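Local coordinates for putative O-acetylhomoserine (Thiol)-lyase (Campylobacter jejuni, PDB 4OC9) that probably makes homocysteine from O-acetylhomoserine and sulfide, as a pyridoxal-phosphate-dependent enzyme of the trans-sulfuration family, at the interface of chains A and B and the interface of chains A and C. Residues are numbered along the deposited sequence; one frame, centred on the assembly and turned at random. Chains: chain A/B/C, Putative O-acetylhomoserine (Thiol)-lyase.

Contact 1: the interface of chains A and B. Residues chain A 85, 111, 114-115, 118-119, 386; chain B 244-245, 265, 268-270.
B:Asp269 is the main side chain of this largely polar patch of the interface between chains A and B. Its CG stands anti to its own carbonyl carbon (chi1 -56°), which sends the carboxylate toward helix 110-119 of chain A. A:Thr119 crosses it obliquely. The hydroxyl OG1 of A:Thr119 donates a hydrogen bond of 2.5 Å to OD2 of B:Asp269, on the anti lone pair. A:Thr114 meets the same carboxylate at about a right angle, with its methyl CG2 3.4 Å from OD2 of B:Asp269. The hydroxyl of A:Thr114 turns elsewhere. Its OG1 donates to the amide oxygen OE1 of A:Gln386 at 2.9 Å, from above the carbonyl plane. That bond helps set the amide, although A:Gln386 is poorly ordered. The amide meets B:Arg268 tip to tip and stacks on its guanidinium, the planes 14° apart. OE1 of A:Gln386 sits 3.7 Å above the guanidinium plane, over its centre. NH1 of B:Arg268 donates in plane to the phenol OH of B:Tyr245, itself poorly ordered, at 2.7 Å, which may help fix the guanidinium's rotation. A water links NE2 of A:Gln386 to OD1 of B:Asp269. Methyl CG2 of A:Thr119 packs on CD1 of B:Leu270 at 3.7 Å. The patch probably helps hold the subunits together, joining helices 84-93 and 110-119 and loop residue A:Gln386 to the C-terminal end of helix 257-270 and the 3-10 helix 243-245 of chain B.

Contact 2: the interface of chains A and C. Residues chain A 288, 291-292, 295, 408; chain C 288, 291-292, 295, 408.
A:Lys295 shows how this apolar patch is built. Its CB lies 3.8 Å from the methyl CG1 of C:Val291. CG is anti to the backbone N (chi1 -178°) and touches the same methyl. The chain then bends at chi2 (68°), and CD is 4.2 Å from CG1 of C:Val291. A second bend, at chi4, turns the tip back to its own chain. There the amine NZ donates to the backbone O of A:Leu408 at 3.2 Å, from above the carbonyl plane. The polar, probably charged, end is thus held within chain A, and the aliphatic stem faces the partner. The two-fold twin places CG1 of A:Val291 against CB of C:Lys295 at 3.7 Å. The two valines cross obliquely near the middle, with CG2 of A:Val291 4.2 Å from CG2 of C:Val291. Farther along, the methyl CG2 of A:Thr288 meets CD of C:Arg292 at 3.8 Å, again obliquely. Within chain A, NE of A:Arg292 donates to OG1 of A:Thr288 at 2.8 Å. The bond is nearly straight (169° at H) and lies in the guanidinium plane. It probably helps hold the arginine stem in place for its own contact with C:Thr288. No polar bond joins the chains within this patch. The residues come from successive turns of helix 276-309 in both subunits, which pair about the two-fold axis, with the loop residues A:Leu408 and C:Leu408 flanking the patch.

Contact 1: the interface of chains A and B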
HETATM    1  N   MSE A  85     -16.644 -12.991  -6.715  1.00 13.49           N
HETATM    2  CA  MSE A  85     -16.924 -14.420  -6.937  1.00 13.48           C
HETATM    3  C   MSE A  85     -16.927 -15.093  -5.613  1.00 12.48           C
HETATM    4  O   MSE A  85     -17.815 -15.876  -5.310  1.00 10.09           O
HETATM    5  CB  MSE A  85     -15.863 -15.074  -7.791  1.00 16.67           C
HETATM    6  CG  MSE A  85     -15.917 -14.732  -9.261  1.00 20.66           C
HETATM    7 SE   MSE A  85     -17.725 -14.957  -9.988  1.00 34.29          SE
HETATM    8  CE  MSE A  85     -18.001 -16.838  -9.487  1.00 30.43           C
ATOM      9  N   GLY A 111     -19.154 -15.532 -15.166  1.00 15.30           N
ATOM     10  CA  GLY A 111     -18.395 -16.215 -14.149  1.00 14.23           C
ATOM     11  C   GLY A 111     -19.314 -16.831 -13.102  1.00 14.60           C
ATOM     12  O   GLY A 111     -19.154 -17.984 -12.733  1.00 12.21           O
ATOM     13  N   THR A 114     -20.960 -19.927 -14.505  1.00 15.39           N
ATOM     14  CA  THR A 114     -20.071 -21.079 -14.524  1.00 14.62           C
ATOM     15  C   THR A 114     -19.955 -21.651 -13.104  1.00 15.31           C
ATOM     16  O   THR A 114     -20.035 -22.875 -12.898  1.00 15.60           O
ATOM     17  CB  THR A 114     -18.694 -20.703 -15.067  1.00 14.80           C
ATOM     18  OG1 THR A 114     -18.838 -20.304 -16.436  1.00 15.43           O
ATOM     19  CG2 THR A 114     -17.776 -21.870 -15.020  1.00 14.82           C
ATOM     20  N   LEU A 115     -19.763 -20.774 -12.130  1.00 14.10           N
ATOM     21  CA  LEU A 115     -19.674 -21.183 -10.723  1.00 13.46           C
ATOM     22  C   LEU A 115     -20.864 -22.020 -10.299  1.00 12.80           C
ATOM     23  O   LEU A 115     -20.742 -23.107  -9.729  1.00 13.04           O
ATOM     24  CB  LEU A 115     -19.665 -19.947  -9.816  1.00 12.50           C
ATOM     25  CG  LEU A 115     -19.920 -20.203  -8.329  1.00 11.77           C
ATOM     26  CD1 LEU A 115     -18.855 -21.063  -7.700  1.00 12.24           C
ATOM     27  CD2 LEU A 115     -20.030 -18.915  -7.545  1.00 12.67           C
ATOM     28  N   HIS A 118     -21.678 -25.216 -13.187  1.00 24.82           N
ATOM     29  CA  HIS A 118     -20.647 -26.258 -13.362  1.00 24.85           C
ATOM     30  C   HIS A 118     -19.795 -26.538 -12.128  1.00 24.48           C
ATOM     31  O   HIS A 118     -19.787 -27.638 -11.602  1.00 25.42           O
ATOM     32  CB  HIS A 118     -19.717 -25.973 -14.540  1.00 28.36           C
ATOM     33  CG  HIS A 118     -20.408 -25.959 -15.871  1.00 37.45           C
ATOM     34  ND1 HIS A 118     -20.693 -24.796 -16.563  1.00 39.85           N
ATOM     35  CD2 HIS A 118     -20.915 -26.972 -16.615  1.00 38.70           C
ATOM     36  CE1 HIS A 118     -21.308 -25.097 -17.694  1.00 40.16           C
ATOM     37  NE2 HIS A 118     -21.462 -26.409 -17.745  1.00 44.67           N
ATOM     38  N   THR A 119     -19.106 -25.521 -11.631  1.00 24.13           N
ATOM     39  CA  THR A 119     -18.241 -25.706 -10.493  1.00 20.99           C
ATOM     40  C   THR A 119     -18.882 -26.259  -9.224  1.00 17.96           C
ATOM     41  O   THR A 119     -18.272 -27.091  -8.552  1.00 18.53           O
ATOM     42  CB  THR A 119     -17.483 -24.415 -10.203  1.00 18.81           C
ATOM     43  OG1 THR A 119     -16.809 -24.005 -11.395  1.00 19.07           O
ATOM     44  CG2 THR A 119     -16.469 -24.633  -9.082  1.00 18.43           C
ATOM     45  N   GLN A 386     -17.487 -19.038 -22.315  1.00 45.47           N
ATOM     46  CA  GLN A 386     -17.736 -20.387 -21.778  1.00 51.57           C
ATOM     47  C   GLN A 386     -19.145 -20.923 -22.073  1.00 50.97           C
ATOM     48  O   GLN A 386     -19.316 -22.128 -22.237  1.00 41.12           O
ATOM     49  CB  GLN A 386     -17.456 -20.428 -20.265  1.00 54.84           C
ATOM     50  CG  GLN A 386     -15.989 -20.276 -19.889  1.00 55.49           C
ATOM     51  CD  GLN A 386     -15.781 -20.145 -18.385  1.00 62.89           C
ATOM     52  OE1 GLN A 386     -16.432 -19.336 -17.705  1.00 62.31           O
ATOM     53  NE2 GLN A 386     -14.807 -20.878 -17.871  1.00 65.58           N
TER
ATOM     54  N   SER B 244     -17.111 -26.631 -18.864  1.00 45.03           N
ATOM     55  CA  SER B 244     -16.879 -25.217 -18.526  1.00 44.73           C
ATOM     56  C   SER B 244     -15.959 -24.576 -19.576  1.00 39.75           C
ATOM     57  O   SER B 244     -15.988 -23.369 -19.746  1.00 40.79           O
ATOM     58  CB  SER B 244     -16.328 -25.012 -17.107  1.00 43.75           C
ATOM     59  OG  SER B 244     -15.049 -25.587 -16.947  1.00 48.36           O
ATOM     60  N   TYR B 245     -15.155 -25.393 -20.265  1.00 35.79           N
ATOM     61  CA  TYR B 245     -14.235 -24.918 -21.327  1.00 36.53           C
ATOM     62  C   TYR B 245     -14.437 -25.511 -22.713  1.00 33.16           C
ATOM     63  O   TYR B 245     -13.476 -25.841 -23.411  1.00 30.33           O
ATOM     64  CB  TYR B 245     -12.760 -25.010 -20.916  1.00 38.81           C
ATOM     65  CG  TYR B 245     -12.410 -23.899 -19.981  1.00 47.83           C
ATOM     66  CD1 TYR B 245     -11.981 -22.656 -20.498  1.00 48.14           C
ATOM     67  CD2 TYR B 245     -12.557 -24.038 -18.608  1.00 48.43           C
ATOM     68  CE1 TYR B 245     -11.688 -21.596 -19.667  1.00 49.72           C
ATOM     69  CE2 TYR B 245     -12.256 -22.984 -17.764  1.00 52.92           C
ATOM     70  CZ  TYR B 245     -11.827 -21.769 -18.293  1.00 54.86           C
ATOM     71  OH  TYR B 245     -11.542 -20.731 -17.439  1.00 47.01           O
ATOM     72  N   THR B 265     -10.130 -22.601 -13.039  1.00 14.66           N
ATOM     73  CA  THR B 265     -11.302 -23.068 -12.342  1.00 16.30           C
ATOM     74  C   THR B 265     -11.453 -22.552 -10.905  1.00 16.65           C
ATOM     75  O   THR B 265     -12.372 -21.783 -10.636  1.00 19.88           O
ATOM     76  CB  THR B 265     -11.371 -24.607 -12.329  1.00 16.16           C
ATOM     77  OG1 THR B 265     -11.315 -25.109 -13.668  1.00 16.77           O
ATOM     78  CG2 THR B 265     -12.647 -25.072 -11.663  1.00 16.97           C
ATOM     79  N   ARG B 268     -10.652 -18.585 -10.790  1.00 16.17           N
ATOM     80  CA  ARG B 268     -11.671 -17.950 -11.588  1.00 18.81           C
ATOM     81  C   ARG B 268     -13.060 -18.004 -11.024  1.00 18.51           C
ATOM     82  O   ARG B 268     -13.769 -17.012 -11.042  1.00 17.84           O
ATOM     83  CB  ARG B 268     -11.690 -18.533 -12.991  1.00 24.70           C
ATOM     84  CG  ARG B 268     -12.630 -17.786 -13.913  1.00 29.74           C
ATOM     85  CD  ARG B 268     -12.481 -18.233 -15.356  1.00 40.20           C
ATOM     86  NE  ARG B 268     -13.186 -17.318 -16.277  1.00 48.37           N
ATOM     87  CZ  ARG B 268     -13.192 -17.413 -17.611  1.00 49.92           C
ATOM     88  NH1 ARG B 268     -12.544 -18.391 -18.238  1.00 54.42           N
ATOM     89  NH2 ARG B 268     -13.855 -16.520 -18.328  1.00 50.29           N
ATOM     90  N   ASP B 269     -13.450 -19.151 -10.492  1.00 18.91           N
ATOM     91  CA  ASP B 269     -14.814 -19.293  -9.959  1.00 19.61           C
ATOM     92  C   ASP B 269     -14.983 -19.117  -8.440  1.00 16.18           C
ATOM     93  O   ASP B 269     -16.041 -18.715  -8.000  1.00 13.00           O
ATOM     94  CB  ASP B 269     -15.386 -20.658 -10.402  1.00 22.37           C
ATOM     95  CG  ASP B 269     -15.370 -20.859 -11.941  1.00 23.82           C
ATOM     96  OD1 ASP B 269     -15.121 -19.899 -12.700  1.00 27.13           O
ATOM     97  OD2 ASP B 269     -15.607 -22.011 -12.388  1.00 28.36           O
ATOM     98  N   LEU B 270     -13.993 -19.510  -7.648  1.00 14.73           N
ATOM     99  CA  LEU B 270     -14.088 -19.381  -6.171  1.00 15.11           C
ATOM    100  C   LEU B 270     -13.470 -18.074  -5.685  1.00 14.82           C
ATOM    101  O   LEU B 270     -13.840 -17.560  -4.621  1.00 14.80           O
ATOM    102  CB  LEU B 270     -13.545 -20.600  -5.441  1.00 15.80           C
ATOM    103  CG  LEU B 270     -14.373 -21.907  -5.353  1.00 17.89           C
ATOM    104  CD1 LEU B 270     -15.071 -22.197  -6.651  1.00 17.73           C
ATOM    105  CD2 LEU B 270     -13.674 -23.188  -4.851  1.00 18.53           C
TER
HETATM  106  O   HOH W   1     -14.017 -21.089 -15.359  1.00 28.19           O

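Contact 2: the interface of chains A and C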
ATOM      1  N   THR A 288     -16.889   8.121  -2.313  1.00 14.49           N
ATOM      2  CA  THR A 288     -17.221   8.904  -3.513  1.00 12.48           C
ATOM      3  C   THR A 288     -18.155   8.251  -4.512  1.00 11.94           C
ATOM      4  O   THR A 288     -18.460   8.837  -5.534  1.00 13.68           O
ATOM      5  CB  THR A 288     -15.938   9.159  -4.310  1.00 12.11           C
ATOM      6  OG1 THR A 288     -15.379   7.906  -4.688  1.00 12.18           O
ATOM      7  CG2 THR A 288     -14.897   9.928  -3.474  1.00 12.26           C
ATOM      8  N   VAL A 291     -21.336  10.370  -5.861  1.00 10.52           N
ATOM      9  CA  VAL A 291     -21.134  11.349  -6.897  1.00 11.04           C
ATOM     10  C   VAL A 291     -20.740  10.673  -8.213  1.00 10.42           C
ATOM     11  O   VAL A 291     -21.214  11.029  -9.285  1.00  9.64           O
ATOM     12  CB  VAL A 291     -20.134  12.471  -6.493  1.00 12.40           C
ATOM     13  CG1 VAL A 291     -20.640  13.224  -5.268  1.00 12.23           C
ATOM     14  CG2 VAL A 291     -18.757  11.924  -6.212  1.00 13.93           C
ATOM     15  N   ARG A 292     -19.853   9.688  -8.132  1.00 10.41           N
ATOM     16  CA  ARG A 292     -19.399   8.985  -9.326  1.00 10.15           C
ATOM     17  C   ARG A 292     -20.472   8.276 -10.109  1.00 10.44           C
ATOM     18  O   ARG A 292     -20.536   8.422 -11.338  1.00  9.65           O
ATOM     19  CB  ARG A 292     -18.299   7.969  -9.001  1.00 10.66           C
ATOM     20  CG  ARG A 292     -17.015   8.628  -8.513  1.00 11.45           C
ATOM     21  CD  ARG A 292     -15.861   7.661  -8.239  1.00 12.18           C
ATOM     22  NE  ARG A 292     -16.062   6.721  -7.144  1.00 12.07           N
ATOM     23  CZ  ARG A 292     -16.523   5.484  -7.267  1.00 13.40           C
ATOM     24  NH1 ARG A 292     -16.865   4.982  -8.466  1.00 13.42           N
ATOM     25  NH2 ARG A 292     -16.646   4.733  -6.175  1.00 12.15           N
ATOM     26  N   LYS A 295     -22.421  10.443 -12.532  1.00 15.23           N
ATOM     27  CA  LYS A 295     -21.712  10.815 -13.763  1.00 15.92           C
ATOM     28  C   LYS A 295     -21.706   9.606 -14.696  1.00 14.94           C
ATOM     29  O   LYS A 295     -21.919   9.741 -15.894  1.00 13.56           O
ATOM     30  CB  LYS A 295     -20.282  11.237 -13.486  1.00 18.65           C
ATOM     31  CG  LYS A 295     -19.525  11.686 -14.722  1.00 22.81           C
ATOM     32  CD  LYS A 295     -20.091  12.991 -15.270  1.00 27.48           C
ATOM     33  CE  LYS A 295     -19.392  13.486 -16.545  1.00 31.07           C
ATOM     34  NZ  LYS A 295     -17.947  13.824 -16.431  1.00 31.39           N
ATOM     35  N   LEU A 408     -15.978   8.045 -16.578  1.00 10.24           N
ATOM     36  CA  LEU A 408     -16.202   9.397 -16.119  1.00 10.87           C
ATOM     37  C   LEU A 408     -15.648  10.449 -17.060  1.00 11.05           C
ATOM     38  O   LEU A 408     -15.639  11.633 -16.713  1.00  9.83           O
ATOM     39  CB  LEU A 408     -15.544   9.596 -14.756  1.00 11.03           C
ATOM     40  CG  LEU A 408     -15.990   8.653 -13.647  1.00 11.72           C
ATOM     41  CD1 LEU A 408     -15.196   8.964 -12.395  1.00 10.84           C
ATOM     42  CD2 LEU A 408     -17.489   8.766 -13.385  1.00 12.86           C
TER
ATOM     43  N   THR C 288     -11.029  11.688 -10.281  1.00 11.35           N
ATOM     44  CA  THR C 288     -12.367  12.012  -9.834  1.00 12.21           C
ATOM     45  C   THR C 288     -12.612  13.436  -9.351  1.00 12.66           C
ATOM     46  O   THR C 288     -13.724  13.768  -8.964  1.00 13.55           O
ATOM     47  CB  THR C 288     -12.725  11.135  -8.627  1.00 12.22           C
ATOM     48  OG1 THR C 288     -11.812  11.419  -7.595  1.00 13.47           O
ATOM     49  CG2 THR C 288     -12.655   9.637  -8.958  1.00 11.90           C
ATOM     50  N   VAL C 291     -15.771  15.477 -10.808  1.00 16.57           N
ATOM     51  CA  VAL C 291     -17.097  15.210 -10.275  1.00 16.42           C
ATOM     52  C   VAL C 291     -17.185  15.671  -8.823  1.00 13.52           C
ATOM     53  O   VAL C 291     -18.157  16.296  -8.416  1.00 12.61           O
ATOM     54  CB  VAL C 291     -17.554  13.739 -10.444  1.00 18.78           C
ATOM     55  CG1 VAL C 291     -17.611  13.364 -11.921  1.00 21.41           C
ATOM     56  CG2 VAL C 291     -16.639  12.773  -9.728  1.00 19.42           C
ATOM     57  N   ARG C 292     -16.155  15.390  -8.058  1.00 11.45           N
ATOM     58  CA  ARG C 292     -16.140  15.782  -6.647  1.00 11.57           C
ATOM     59  C   ARG C 292     -16.229  17.281  -6.371  1.00 11.47           C
ATOM     60  O   ARG C 292     -17.031  17.690  -5.548  1.00 13.74           O
ATOM     61  CB  ARG C 292     -14.890  15.247  -5.936  1.00 10.19           C
ATOM     62  CG  ARG C 292     -14.862  13.753  -5.839  1.00 10.13           C
ATOM     63  CD  ARG C 292     -13.669  13.162  -5.081  1.00  9.23           C
ATOM     64  NE  ARG C 292     -12.384  13.413  -5.699  1.00  9.21           N
ATOM     65  CZ  ARG C 292     -11.565  14.422  -5.398  1.00  9.26           C
ATOM     66  NH1 ARG C 292     -11.870  15.325  -4.482  1.00  9.11           N
ATOM     67  NH2 ARG C 292     -10.415  14.519  -6.034  1.00 10.24           N
ATOM     68  N   LYS C 295     -19.752  18.690  -6.411  1.00 16.33           N
ATOM     69  CA  LYS C 295     -20.571  18.377  -5.238  1.00 15.99           C
ATOM     70  C   LYS C 295     -20.103  19.268  -4.092  1.00 14.43           C
ATOM     71  O   LYS C 295     -20.915  19.789  -3.344  1.00 15.21           O
ATOM     72  CB  LYS C 295     -20.428  16.919  -4.821  1.00 17.47           C
ATOM     73  CG  LYS C 295     -21.298  16.523  -3.635  1.00 20.22           C
ATOM     74  CD  LYS C 295     -22.781  16.557  -4.017  1.00 23.75           C
ATOM     75  CE  LYS C 295     -23.716  16.210  -2.849  1.00 25.88           C
ATOM     76  NZ  LYS C 295     -23.586  14.844  -2.266  1.00 31.48           N
ATOM     77  N   LEU C 408     -18.578  16.051   1.053  1.00 16.08           N
ATOM     78  CA  LEU C 408     -19.467  15.425   0.077  1.00 15.94           C
ATOM     79  C   LEU C 408     -20.712  14.802   0.694  1.00 14.78           C
ATOM     80  O   LEU C 408     -21.448  14.108  -0.001  1.00 15.39           O
ATOM     81  CB  LEU C 408     -18.710  14.325  -0.667  1.00 15.85           C
ATOM     82  CG  LEU C 408     -17.447  14.738  -1.402  1.00 16.22           C
ATOM     83  CD1 LEU C 408     -16.844  13.492  -2.031  1.00 16.60           C
ATOM     84  CD2 LEU C 408     -17.737  15.789  -2.463  1.00 15.71           C
TER

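The centres of the C-alpha atoms of contact 1 and contact 2 lie about 34 Å apart, and the contacts have no residue in common. Chain A takes part in both, through different elements. Contact 1 is a largely polar patch that joins unlike surfaces, so its twin repeats it with the chains exchanged. Contact 2 is apolar and lies on its own two-fold axis, with the same helix facing itself. Helix 257-270, on the chain B side of contact 1, is followed in sequence by helix 276-309, used in contact 2. Together these interface types can tie four copies into the deposited tetramer, an arrangement common in this family.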